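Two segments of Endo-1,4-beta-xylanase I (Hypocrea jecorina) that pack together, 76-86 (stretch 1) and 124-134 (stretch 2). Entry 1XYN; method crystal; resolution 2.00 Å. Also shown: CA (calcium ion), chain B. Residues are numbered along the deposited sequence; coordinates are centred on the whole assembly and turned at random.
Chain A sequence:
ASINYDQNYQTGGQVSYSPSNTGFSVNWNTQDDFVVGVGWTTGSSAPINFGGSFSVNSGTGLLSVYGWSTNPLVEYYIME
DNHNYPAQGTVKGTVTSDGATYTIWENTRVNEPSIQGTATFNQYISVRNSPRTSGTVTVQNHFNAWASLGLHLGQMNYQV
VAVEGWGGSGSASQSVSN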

ATOM      1  N   TYR A  76     -11.354   7.761   5.847  1.00  6.86           N
ATOM      2  CA  TYR A  76     -11.223   8.836   6.794  1.00  4.47           C
ATOM      3  C   TYR A  76     -10.743   8.398   8.166  1.00  7.49           C
ATOM      4  O   TYR A  76     -10.905   7.247   8.554  1.00 10.21           O
ATOM      5  CB  TYR A  76     -12.537   9.629   6.879  1.00  9.68           C
ATOM      6  CG  TYR A  76     -13.733   8.877   7.426  1.00  6.91           C
ATOM      7  CD1 TYR A  76     -13.919   8.751   8.803  1.00  9.31           C
ATOM      8  CD2 TYR A  76     -14.678   8.291   6.573  1.00  7.87           C
ATOM      9  CE1 TYR A  76     -15.009   8.059   9.325  1.00  8.54           C
ATOM     10  CE2 TYR A  76     -15.777   7.594   7.088  1.00  4.22           C
ATOM     11  CZ  TYR A  76     -15.929   7.485   8.469  1.00  9.08           C
ATOM     12  OH  TYR A  76     -16.990   6.802   9.021  1.00 15.92           O
ATOM     13  N   TYR A  77     -10.124   9.331   8.879  1.00  7.50           N
ATOM     14  CA  TYR A  77      -9.604   9.090  10.217  1.00 11.27           C
ATOM     15  C   TYR A  77      -9.948  10.283  11.080  1.00 10.64           C
ATOM     16  O   TYR A  77      -9.993  11.416  10.606  1.00 12.14           O
ATOM     17  CB  TYR A  77      -8.068   8.997  10.242  1.00  9.41           C
ATOM     18  CG  TYR A  77      -7.412   7.845   9.512  1.00  9.57           C
ATOM     19  CD1 TYR A  77      -7.499   7.737   8.128  1.00  9.34           C
ATOM     20  CD2 TYR A  77      -6.630   6.912  10.202  1.00  6.77           C
ATOM     21  CE1 TYR A  77      -6.829   6.746   7.444  1.00 15.00           C
ATOM     22  CE2 TYR A  77      -5.949   5.907   9.526  1.00  9.33           C
ATOM     23  CZ  TYR A  77      -6.055   5.834   8.138  1.00 16.30           C
ATOM     24  OH  TYR A  77      -5.391   4.865   7.424  1.00 20.31           O
ATOM     25  N   ILE A  78     -10.163  10.014  12.359  1.00 10.88           N
ATOM     26  CA  ILE A  78     -10.430  11.039  13.348  1.00  8.53           C
ATOM     27  C   ILE A  78      -9.543  10.559  14.479  1.00 12.52           C
ATOM     28  O   ILE A  78      -9.969   9.782  15.340  1.00 13.08           O
ATOM     29  CB  ILE A  78     -11.909  11.090  13.786  1.00  9.92           C
ATOM     30  CG1 ILE A  78     -12.786  11.523  12.605  1.00  6.03           C
ATOM     31  CG2 ILE A  78     -12.072  12.085  14.941  1.00  2.00           C
ATOM     32  CD1 ILE A  78     -14.268  11.335  12.827  1.00  4.23           C
ATOM     33  N   MET A  79      -8.267  10.926  14.375  1.00  9.97           N
ATOM     34  CA  MET A  79      -7.253  10.538  15.342  1.00 12.05           C
ATOM     35  C   MET A  79      -7.394  11.218  16.678  1.00  8.34           C
ATOM     36  O   MET A  79      -7.363  12.437  16.758  1.00 16.78           O
ATOM     37  CB  MET A  79      -5.863  10.809  14.774  1.00 18.34           C
ATOM     38  CG  MET A  79      -5.427   9.811  13.738  1.00 21.80           C
ATOM     39  SD  MET A  79      -3.910  10.308  12.926  1.00 24.31           S
ATOM     40  CE  MET A  79      -4.363   9.971  11.228  1.00 15.85           C
ATOM     41  N   GLU A  80      -7.560  10.412  17.718  1.00  5.71           N
ATOM     42  CA  GLU A  80      -7.693  10.912  19.073  1.00  5.86           C
ATOM     43  C   GLU A  80      -6.342  10.853  19.739  1.00 10.36           C
ATOM     44  O   GLU A  80      -6.079  11.530  20.739  1.00 10.79           O
ATOM     45  CB  GLU A  80      -8.707  10.072  19.853  1.00 13.66           C
ATOM     46  CG  GLU A  80     -10.102  10.100  19.241  1.00 13.48           C
ATOM     47  CD  GLU A  80     -10.711  11.489  19.267  1.00 17.05           C
ATOM     48  OE1 GLU A  80     -10.860  12.043  20.371  1.00 20.19           O
ATOM     49  OE2 GLU A  80     -11.049  12.025  18.191  1.00 18.36           O
ATOM     50  N   ASP A  81      -5.460  10.087  19.111  1.00 13.77           N
ATOM     51  CA  ASP A  81      -4.118   9.900  19.600  1.00  9.95           C
ATOM     52  C   ASP A  81      -3.240   9.384  18.481  1.00  4.97           C
ATOM     53  O   ASP A  81      -3.709   8.677  17.591  1.00  3.32           O
ATOM     54  CB  ASP A  81      -4.159   8.897  20.737  1.00 19.99           C
ATOM     55  CG  ASP A  81      -2.881   8.832  21.504  1.00 23.09           C
ATOM     56  OD1 ASP A  81      -2.045   9.759  21.424  1.00 22.60           O
ATOM     57  OD2 ASP A  81      -2.737   7.817  22.199  1.00 31.30           O
ATOM     58  N   ASN A  82      -1.969   9.763  18.521  1.00  4.57           N
ATOM     59  CA  ASN A  82      -0.999   9.350  17.514  1.00 11.21           C
ATOM     60  C   ASN A  82       0.428   9.604  17.993  1.00 14.09           C
ATOM     61  O   ASN A  82       0.686  10.555  18.749  1.00 15.71           O
ATOM     62  CB  ASN A  82      -1.241  10.057  16.167  1.00 16.86           C
ATOM     63  CG  ASN A  82      -0.883  11.546  16.190  1.00 23.95           C
ATOM     64  OD1 ASN A  82       0.088  11.967  15.552  1.00 28.36           O
ATOM     65  ND2 ASN A  82      -1.683  12.351  16.897  1.00 24.39           N
ATOM     66  N   HIS A  83       1.330   8.701  17.608  1.00 13.02           N
ATOM     67  CA  HIS A  83       2.747   8.782  17.958  1.00 14.52           C
ATOM     68  C   HIS A  83       3.557   8.469  16.740  1.00 15.41           C
ATOM     69  O   HIS A  83       3.276   7.483  16.058  1.00 15.46           O
ATOM     70  CB  HIS A  83       3.112   7.735  18.980  1.00 15.33           C
ATOM     71  CG  HIS A  83       2.261   7.779  20.186  1.00 15.02           C
ATOM     72  ND1 HIS A  83       2.708   8.278  21.387  1.00 22.03           N
ATOM     73  CD2 HIS A  83       0.974   7.413  20.376  1.00 21.02           C
ATOM     74  CE1 HIS A  83       1.732   8.214  22.271  1.00 24.08           C
ATOM     75  NE2 HIS A  83       0.668   7.690  21.681  1.00 27.00           N
ATOM     76  N   ASN A  84       4.582   9.285  16.501  1.00 13.64           N
ATOM     77  CA  ASN A  84       5.497   9.117  15.379  1.00 16.41           C
ATOM     78  C   ASN A  84       4.719   8.892  14.096  1.00 19.63           C
ATOM     79  O   ASN A  84       5.007   7.975  13.335  1.00 23.51           O
ATOM     80  CB  ASN A  84       6.442   7.938  15.644  1.00 25.08           C
ATOM     81  CG  ASN A  84       7.158   8.050  16.985  1.00 38.30           C
ATOM     82  OD1 ASN A  84       8.051   8.885  17.160  1.00 45.11           O
ATOM     83  ND2 ASN A  84       6.759   7.218  17.945  1.00 37.14           N
ATOM     84  N   TYR A  85       3.705   9.722  13.881  1.00 26.21           N
ATOM     85  CA  TYR A  85       2.874   9.630  12.694  1.00 28.39           C
ATOM     86  C   TYR A  85       3.319  10.638  11.635  1.00 35.54           C
ATOM     87  O   TYR A  85       3.159  11.844  11.819  1.00 31.77           O
ATOM     88  CB  TYR A  85       1.410   9.864  13.059  1.00 26.16           C
ATOM     89  CG  TYR A  85       0.514   9.993  11.857  1.00 27.08           C
ATOM     90  CD1 TYR A  85       0.479   8.992  10.886  1.00 25.58           C
ATOM     91  CD2 TYR A  85      -0.256  11.143  11.655  1.00 27.84           C
ATOM     92  CE1 TYR A  85      -0.292   9.130   9.739  1.00 26.02           C
ATOM     93  CE2 TYR A  85      -1.033  11.290  10.513  1.00 26.14           C
ATOM     94  CZ  TYR A  85      -1.044  10.278   9.557  1.00 29.50           C
ATOM     95  OH  TYR A  85      -1.806  10.411   8.419  1.00 35.93           O
ATOM     96  N   PRO A  86       3.872  10.149  10.509  1.00 41.94           N
ATOM     97  CA  PRO A  86       4.351  10.976   9.391  1.00 45.12           C
ATOM     98  C   PRO A  86       3.197  11.740   8.751  1.00 43.79           C
ATOM     99  O   PRO A  86       2.609  11.274   7.776  1.00 44.10           O
ATOM    100  CB  PRO A  86       4.911   9.940   8.412  1.00 46.42           C
ATOM    101  CG  PRO A  86       5.302   8.797   9.296  1.00 50.55           C
ATOM    102  CD  PRO A  86       4.135   8.724  10.241  1.00 47.53           C
ATOM    103  N   TYR A 124      -9.585  11.881   4.379  1.00 15.08           N
ATOM    104  CA  TYR A 124      -9.994  13.063   5.133  1.00 14.62           C
ATOM    105  C   TYR A 124      -9.585  12.752   6.564  1.00 16.25           C
ATOM    106  O   TYR A 124     -10.152  11.875   7.207  1.00 19.67           O
ATOM    107  CB  TYR A 124     -11.501  13.287   5.054  1.00  7.92           C
ATOM    108  CG  TYR A 124     -12.048  13.445   3.654  1.00  8.01           C
ATOM    109  CD1 TYR A 124     -11.215  13.759   2.577  1.00  8.11           C
ATOM    110  CD2 TYR A 124     -13.405  13.264   3.402  1.00  7.26           C
ATOM    111  CE1 TYR A 124     -11.722  13.885   1.288  1.00  4.70           C
ATOM    112  CE2 TYR A 124     -13.916  13.384   2.123  1.00  2.96           C
ATOM    113  CZ  TYR A 124     -13.078  13.693   1.073  1.00  9.45           C
ATOM    114  OH  TYR A 124     -13.610  13.804  -0.189  1.00 12.75           O
ATOM    115  N   ILE A 125      -8.582  13.460   7.064  1.00 15.97           N
ATOM    116  CA  ILE A 125      -8.096  13.200   8.405  1.00 14.37           C
ATOM    117  C   ILE A 125      -8.292  14.362   9.362  1.00 12.32           C
ATOM    118  O   ILE A 125      -8.077  15.512   9.005  1.00 14.44           O
ATOM    119  CB  ILE A 125      -6.584  12.828   8.370  1.00 14.05           C
ATOM    120  CG1 ILE A 125      -6.331  11.693   7.373  1.00 13.10           C
ATOM    121  CG2 ILE A 125      -6.087  12.451   9.763  1.00 11.54           C
ATOM    122  CD1 ILE A 125      -4.858  11.412   7.112  1.00 17.44           C
ATOM    123  N   SER A 126      -8.699  14.039  10.584  1.00 15.41           N
ATOM    124  CA  SER A 126      -8.889  15.027  11.639  1.00 12.61           C
ATOM    125  C   SER A 126      -7.963  14.579  12.765  1.00 10.76           C
ATOM    126  O   SER A 126      -8.218  13.566  13.396  1.00 14.13           O
ATOM    127  CB  SER A 126     -10.342  15.021  12.146  1.00 16.00           C
ATOM    128  OG  SER A 126     -11.264  15.579  11.216  1.00 10.17           O
ATOM    129  N   VAL A 127      -6.870  15.302  12.992  1.00 12.51           N
ATOM    130  CA  VAL A 127      -5.935  14.942  14.056  1.00 12.26           C
ATOM    131  C   VAL A 127      -6.097  15.825  15.294  1.00 11.25           C
ATOM    132  O   VAL A 127      -5.836  17.029  15.251  1.00 14.22           O
ATOM    133  CB  VAL A 127      -4.470  15.010  13.576  1.00 16.20           C
ATOM    134  CG1 VAL A 127      -3.532  14.562  14.687  1.00  9.24           C
ATOM    135  CG2 VAL A 127      -4.276  14.158  12.329  1.00 10.39           C
ATOM    136  N   ARG A 128      -6.523  15.216  16.397  1.00  9.37           N
ATOM    137  CA  ARG A 128      -6.728  15.927  17.654  1.00  7.18           C
ATOM    138  C   ARG A 128      -5.446  16.570  18.166  1.00  7.76           C
ATOM    139  O   ARG A 128      -4.414  15.907  18.285  1.00  7.86           O
ATOM    140  CB  ARG A 128      -7.294  14.975  18.701  1.00  4.28           C
ATOM    141  CG  ARG A 128      -7.683  15.650  19.981  1.00  6.97           C
ATOM    142  CD  ARG A 128      -8.285  14.658  20.945  1.00  9.15           C
ATOM    143  NE  ARG A 128      -8.801  15.319  22.141  1.00 14.12           N
ATOM    144  CZ  ARG A 128     -10.069  15.684  22.319  1.00  9.71           C
ATOM    145  NH1 ARG A 128     -10.975  15.454  21.376  1.00  6.61           N
ATOM    146  NH2 ARG A 128     -10.429  16.283  23.447  1.00 13.08           N
ATOM    147  N   ASN A 129      -5.518  17.858  18.493  1.00 12.22           N
ATOM    148  CA  ASN A 129      -4.348  18.592  18.978  1.00 15.68           C
ATOM    149  C   ASN A 129      -3.974  18.230  20.407  1.00 14.86           C
ATOM    150  O   ASN A 129      -2.842  18.446  20.833  1.00 12.86           O
ATOM    151  CB  ASN A 129      -4.545  20.112  18.825  1.00 23.05           C
ATOM    152  CG  ASN A 129      -4.664  20.551  17.357  1.00 21.48           C
ATOM    153  OD1 ASN A 129      -4.175  19.879  16.454  1.00 20.02           O
ATOM    154  ND2 ASN A 129      -5.321  21.679  17.126  1.00 24.64           N
ATOM    155  N   SER A 130      -4.929  17.681  21.148  1.00 16.44           N
ATOM    156  CA  SER A 130      -4.672  17.251  22.522  1.00 20.48           C
ATOM    157  C   SER A 130      -5.050  15.774  22.614  1.00 23.49           C
ATOM    158  O   SER A 130      -6.190  15.442  22.949  1.00 28.03           O
ATOM    159  CB  SER A 130      -5.496  18.073  23.511  1.00 21.47           C
ATOM    160  OG  SER A 130      -5.143  19.440  23.442  1.00 32.83           O
ATOM    161  N   PRO A 131      -4.087  14.865  22.340  1.00 21.15           N
ATOM    162  CA  PRO A 131      -4.276  13.412  22.368  1.00 16.24           C
ATOM    163  C   PRO A 131      -4.897  12.869  23.649  1.00 17.69           C
ATOM    164  O   PRO A 131      -4.569  13.324  24.753  1.00 17.39           O
ATOM    165  CB  PRO A 131      -2.853  12.880  22.187  1.00 15.72           C
ATOM    166  CG  PRO A 131      -2.177  13.948  21.414  1.00 18.81           C
ATOM    167  CD  PRO A 131      -2.667  15.184  22.114  1.00 22.04           C
ATOM    168  N   ARG A 132      -5.792  11.897  23.479  1.00 16.39           N
ATOM    169  CA  ARG A 132      -6.477  11.233  24.587  1.00 15.70           C
ATOM    170  C   ARG A 132      -6.726   9.772  24.226  1.00 13.50           C
ATOM    171  O   ARG A 132      -6.626   9.378  23.063  1.00 12.89           O
ATOM    172  CB  ARG A 132      -7.814  11.925  24.939  1.00 11.70           C
ATOM    173  CG  ARG A 132      -8.795  12.016  23.780  1.00  8.24           C
ATOM    174  CD  ARG A 132     -10.161  12.592  24.177  1.00  8.81           C
ATOM    175  NE  ARG A 132     -11.047  12.586  23.015  1.00 10.03           N
ATOM    176  CZ  ARG A 132     -12.316  12.986  23.003  1.00  6.74           C
ATOM    177  NH1 ARG A 132     -12.894  13.435  24.106  1.00  4.60           N
ATOM    178  NH2 ARG A 132     -13.001  12.958  21.869  1.00  2.00           N
ATOM    179  N   THR A 133      -7.031   8.973  25.242  1.00 14.07           N
ATOM    180  CA  THR A 133      -7.301   7.558  25.066  1.00 16.76           C
ATOM    181  C   THR A 133      -8.698   7.189  25.564  1.00 17.78           C
ATOM    182  O   THR A 133      -9.073   6.017  25.556  1.00 15.24           O
ATOM    183  CB  THR A 133      -6.260   6.702  25.815  1.00 20.17           C
ATOM    184  OG1 THR A 133      -6.109   7.192  27.156  1.00 19.45           O
ATOM    185  CG2 THR A 133      -4.923   6.754  25.104  1.00 17.88           C
ATOM    186  N   SER A 134      -9.472   8.199  25.965  1.00 21.23           N
ATOM    187  CA  SER A 134     -10.834   8.006  26.482  1.00 22.35           C
ATOM    188  C   SER A 134     -11.708   9.192  26.077  1.00 21.30           C
ATOM    189  O   SER A 134     -11.283  10.344  26.208  1.00 23.79           O
ATOM    190  CB  SER A 134     -10.812   7.937  28.017  1.00 18.13           C
ATOM    191  OG  SER A 134      -9.785   7.084  28.497  1.00 23.08           O
TER
HETATM  192 CA    CA B 601      -0.774   8.609  23.784  1.00 15.51          CA
HETATM  193  O   HOH W   1      -4.161  13.027  18.340  1.00 12.77           O

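A buried carboxylate rarely goes unpaired, and Glu80 of this xylanase illustrates how one can anchor the end of a parallel strand pair. Its OE1 receives two hydrogen bonds from the guanidinium of Arg132, from NE to OE1 at 2.7 Å and from NH2 to OE1 at 2.8 Å. The oxygen lies near the guanidinium plane, at the edge, where the N-H groups point, so charge attraction and hydrogen bonding reinforce each other in this salt bridge. Arg128 contributes differently. Its NH1 stands 3.6 Å from Glu80 OE1, but the oxygen is well out of the guanidinium plane and no N-H is aimed at it; the attraction is one of charge alone. Arg128 NE instead donates to Ser130 O at 2.7 Å, within its own stretch, which ties the long side chain to the loop that follows its strand.

The backbone provides the regular framework. Residues 76-79 run parallel to 124-128, their axes only 4° apart, and the hydrogen bonds show the alternation typical of parallel strands, in which one residue bonds through both N and O to two residues that flank its partner. Tyr77, paired with Ile125, donates from N to Tyr124 O (3.0 Å) and accepts at O from Ser126 N (2.9 Å). Met79, opposite Val127, repeats the pattern: its N makes a weak bond to Ser126 O (2.8 Å), and its O accepts from Arg128 N (2.9 Å). Where the chain turns a corner at Glu80, the pairing continues beyond the ladder, as Arg132 N donates to Glu80 O (2.8 Å). Arg132 thus holds Glu80 by both backbone and side chain.

Alternation also sorts the side chains. Tyr77, Met79, Ile125 and Val127 share one face, where Met79 CE packs 3.4 Å from Ile125 CG2 and Met79 SD lies 3.9 Å from Val127 CG2. Tyr77 CB approaches Ile125 CG2 at 4.0 Å, while Tyr85, arriving from the loop, brings its OH within 3.5 Å of Ile125 CD1. On the other face Tyr76 and Tyr124 meet mainly near their roots, CB to CB at 4.2 Å, and the ends of both side chains lead away.

Farther out, a water joins the stretches, accepting a weak bond from Asn82 ND2 and donating to Arg128 O, each at 2.9 Å. Asp81 sets its OD1 3.3 Å from Pro131 CB, while its OD2 binds the calcium ion at 2.6 Å alongside His83 NE2 at 2.7 Å.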